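Local coordinates for protein CRISPR-associated endoribonuclease Cas2 (Streptococcus pyogenes serotype M1, PDB 4QR2) that probably cuts nucleic acid as a metal-dependent endonuclease in CRISPR adaptive immunity, working as a homodimer that joins a Cas1 homodimer, at residues 21-26 / 37-42. Residues are numbered along the deposited sequence; the frame is centred on the assembly and turned at random.
Sequences RHVAKL and SVFECS
Val23 and Ala24, neighbours on helix 14-27, both pack on the ring of Phe39, and the pairing illustrates how an aromatic side chain from a strand helps seat a helix on the sheet of a ferredoxin-like fold. Val23 points toward the strand and sends one branch there: CG1, anti to the backbone N (chi1 171°), lies 4.1 Å from Phe39 CE1, meeting the ring at a slant. Ala24 comes next, and with so short a side chain the ring reaches the helix backbone itself. Phe39 CE2 is 3.6 Å from Ala24 CA and 3.8 Å from Ala24 CB, while Phe39 CZ stands 3.9 Å from that same CB. The far end of the ring therefore does the touching: CE1 meets the valine, while CE2 and CZ meet the alanine. This contact is wholly buried, and the two segments meet by apolar packing, without a hydrogen bond between them. Around it, Val23 also rests on Tyr7 of strand 2-8 and on Ile58 of helix 45-58, whereas Ala24 and Phe39 both meet Arg33 of strand 31-35. Strand 38-42 runs antiparallel between those two strands, with backbone hydrogen bonding between Phe39 and Val5, and helix 14-27 lies over it with helix 45-58 beside.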
ATOM      1  N   ARG A  21       8.059  -2.652 -12.759  1.00 24.70           N
ATOM      2  CA  ARG A  21       9.124  -1.689 -13.148  1.00 25.43           C
ATOM      3  C   ARG A  21       8.537  -0.525 -13.923  1.00 26.39           C
ATOM      4  O   ARG A  21       8.924   0.622 -13.733  1.00 25.92           O
ATOM      5  CB  ARG A  21      10.164  -2.379 -14.032  1.00 28.57           C
ATOM      6  CG  ARG A  21      11.100  -3.367 -13.300  1.00 31.91           C
ATOM      7  CD  ARG A  21      12.395  -3.686 -14.145  1.00 35.42           C
ATOM      8  NE  ARG A  21      12.086  -4.424 -15.368  1.00 42.53           N
ATOM      9  CZ  ARG A  21      11.815  -5.746 -15.475  1.00 35.38           C
ATOM     10  NH1 ARG A  21      11.523  -6.222 -16.653  1.00 44.45           N
ATOM     11  NH2 ARG A  21      11.800  -6.550 -14.471  1.00 36.46           N
ATOM     12  N   HIS A  22       7.557  -0.806 -14.792  1.00 26.00           N
ATOM     13  CA  HIS A  22       6.958   0.264 -15.608  1.00 25.36           C
ATOM     14  C   HIS A  22       6.047   1.148 -14.792  1.00 23.36           C
ATOM     15  O   HIS A  22       6.049   2.396 -15.026  1.00 24.22           O
ATOM     16  CB  HIS A  22       6.147  -0.356 -16.741  1.00 25.88           C
ATOM     17  CG  HIS A  22       6.967  -1.026 -17.792  1.00 34.63           C
ATOM     18  ND1 HIS A  22       6.405  -1.860 -18.735  1.00 42.23           N
ATOM     19  CD2 HIS A  22       8.307  -1.114 -17.966  1.00 41.24           C
ATOM     20  CE1 HIS A  22       7.360  -2.360 -19.502  1.00 45.54           C
ATOM     21  NE2 HIS A  22       8.528  -1.911 -19.068  1.00 43.79           N
ATOM     22  N   VAL A  23       5.253   0.534 -13.885  1.00 20.37           N
ATOM     23  CA  VAL A  23       4.481   1.311 -12.873  1.00 21.64           C
ATOM     24  C   VAL A  23       5.362   2.253 -12.074  1.00 23.19           C
ATOM     25  O   VAL A  23       5.106   3.475 -11.946  1.00 22.28           O
ATOM     26  CB  VAL A  23       3.608   0.410 -11.994  1.00 20.53           C
ATOM     27  CG1 VAL A  23       3.009   1.179 -10.843  1.00 23.04           C
ATOM     28  CG2 VAL A  23       2.455  -0.165 -12.861  1.00 21.68           C
ATOM     29  N   ALA A  24       6.466   1.726 -11.594  1.00 22.80           N
ATOM     30  CA  ALA A  24       7.361   2.543 -10.742  1.00 26.11           C
ATOM     31  C   ALA A  24       7.962   3.647 -11.536  1.00 28.39           C
ATOM     32  O   ALA A  24       8.055   4.751 -11.013  1.00 27.17           O
ATOM     33  CB  ALA A  24       8.493   1.664 -10.153  1.00 25.01           C
ATOM     34  N   LYS A  25       8.394   3.360 -12.777  1.00 24.74           N
ATOM     35  CA  LYS A  25       9.024   4.360 -13.607  1.00 28.36           C
ATOM     36  C   LYS A  25       8.088   5.555 -13.825  1.00 25.32           C
ATOM     37  O   LYS A  25       8.497   6.766 -13.781  1.00 26.86           O
ATOM     38  CB  LYS A  25       9.456   3.762 -14.930  1.00 31.77           C
ATOM     39  CG  LYS A  25      10.312   4.668 -15.771  1.00 37.68           C
ATOM     40  CD  LYS A  25      10.702   3.949 -17.044  1.00 43.12           C
ATOM     41  CE  LYS A  25      11.644   4.792 -17.905  1.00 51.78           C
ATOM     42  NZ  LYS A  25      11.070   6.021 -18.504  1.00 53.95           N
ATOM     43  N   LEU A  26       6.825   5.248 -14.001  1.00 25.85           N
ATOM     44  CA  LEU A  26       5.815   6.281 -14.166  1.00 25.75           C
ATOM     45  C   LEU A  26       5.586   7.063 -12.894  1.00 25.54           C
ATOM     46  O   LEU A  26       5.598   8.308 -12.960  1.00 27.15           O
ATOM     47  CB  LEU A  26       4.511   5.665 -14.681  1.00 26.39           C
ATOM     48  CG  LEU A  26       3.251   6.554 -14.679  1.00 28.55           C
ATOM     49  CD1 LEU A  26       3.469   7.712 -15.533  1.00 33.76           C
ATOM     50  CD2 LEU A  26       2.080   5.797 -15.283  1.00 30.94           C
ATOM     51  N   SER A  37       5.988  -1.434  -3.913  1.00 21.04           N
ATOM     52  CA  SER A  37       4.810  -1.182  -4.768  1.00 21.81           C
ATOM     53  C   SER A  37       3.898  -0.153  -4.168  1.00 22.18           C
ATOM     54  O   SER A  37       2.677  -0.191  -4.397  1.00 22.90           O
ATOM     55  CB  SER A  37       4.077  -2.511  -5.025  1.00 25.61           C
ATOM     56  OG  SER A  37       3.600  -3.131  -3.797  1.00 27.42           O
ATOM     57  N   VAL A  38       4.462   0.778  -3.402  1.00 21.46           N
ATOM     58  CA  VAL A  38       3.687   1.882  -2.876  1.00 18.83           C
ATOM     59  C   VAL A  38       4.406   3.221  -3.178  1.00 20.98           C
ATOM     60  O   VAL A  38       5.641   3.398  -2.968  1.00 22.52           O
ATOM     61  CB  VAL A  38       3.442   1.706  -1.316  1.00 21.31           C
ATOM     62  CG1 VAL A  38       2.661   2.876  -0.725  1.00 22.75           C
ATOM     63  CG2 VAL A  38       2.713   0.423  -0.993  1.00 23.16           C
ATOM     64  N   PHE A  39       3.603   4.173  -3.665  1.00 20.75           N
ATOM     65  CA  PHE A  39       4.115   5.456  -4.136  1.00 20.71           C
ATOM     66  C   PHE A  39       3.346   6.612  -3.518  1.00 22.23           C
ATOM     67  O   PHE A  39       2.138   6.633  -3.499  1.00 23.02           O
ATOM     68  CB  PHE A  39       4.131   5.558  -5.672  1.00 21.38           C
ATOM     69  CG  PHE A  39       4.648   4.343  -6.344  1.00 19.66           C
ATOM     70  CD1 PHE A  39       3.846   3.216  -6.539  1.00 20.54           C
ATOM     71  CD2 PHE A  39       5.970   4.276  -6.711  1.00 21.60           C
ATOM     72  CE1 PHE A  39       4.385   2.053  -7.111  1.00 22.50           C
ATOM     73  CE2 PHE A  39       6.498   3.146  -7.277  1.00 22.97           C
ATOM     74  CZ  PHE A  39       5.716   2.008  -7.463  1.00 21.08           C
ATOM     75  N   GLU A  40       4.090   7.600  -3.022  1.00 23.37           N
ATOM     76  CA  GLU A  40       3.494   8.803  -2.520  1.00 22.98           C
ATOM     77  C   GLU A  40       3.639   9.893  -3.551  1.00 23.58           C
ATOM     78  O   GLU A  40       4.754  10.374  -3.799  1.00 22.43           O
ATOM     79  CB  GLU A  40       4.155   9.167  -1.194  1.00 25.12           C
ATOM     80  CG  GLU A  40       3.756   8.294  -0.021  1.00 23.85           C
ATOM     81  CD  GLU A  40       4.522   8.543   1.273  1.00 26.66           C
ATOM     82  OE1 GLU A  40       5.463   9.467   1.349  1.00 25.54           O
ATOM     83  OE2 GLU A  40       4.215   7.787   2.234  1.00 27.09           O
ATOM     84  N   CYS A  41       2.542  10.284  -4.192  1.00 24.40           N
ATOM     85  CA  CYS A  41       2.627  11.113  -5.404  1.00 23.99           C
ATOM     86  C   CYS A  41       1.983  12.461  -5.141  1.00 27.16           C
ATOM     87  O   CYS A  41       1.050  12.581  -4.383  1.00 29.59           O
ATOM     88  CB  CYS A  41       1.966  10.458  -6.636  1.00 23.36           C
ATOM     89  SG  CYS A  41       2.772   8.966  -7.154  1.00 25.16           S
ATOM     90  N   SER A  42       2.542  13.512  -5.663  1.00 24.68           N
ATOM     91  CA  SER A  42       1.927  14.801  -5.490  1.00 26.74           C
ATOM     92  C   SER A  42       1.592  15.253  -6.914  1.00 26.36           C
ATOM     93  O   SER A  42       2.495  15.380  -7.801  1.00 28.82           O
ATOM     94  CB  SER A  42       2.901  15.776  -4.831  1.00 30.40           C
ATOM     95  OG  SER A  42       2.383  17.080  -4.860  1.00 34.54           O
TER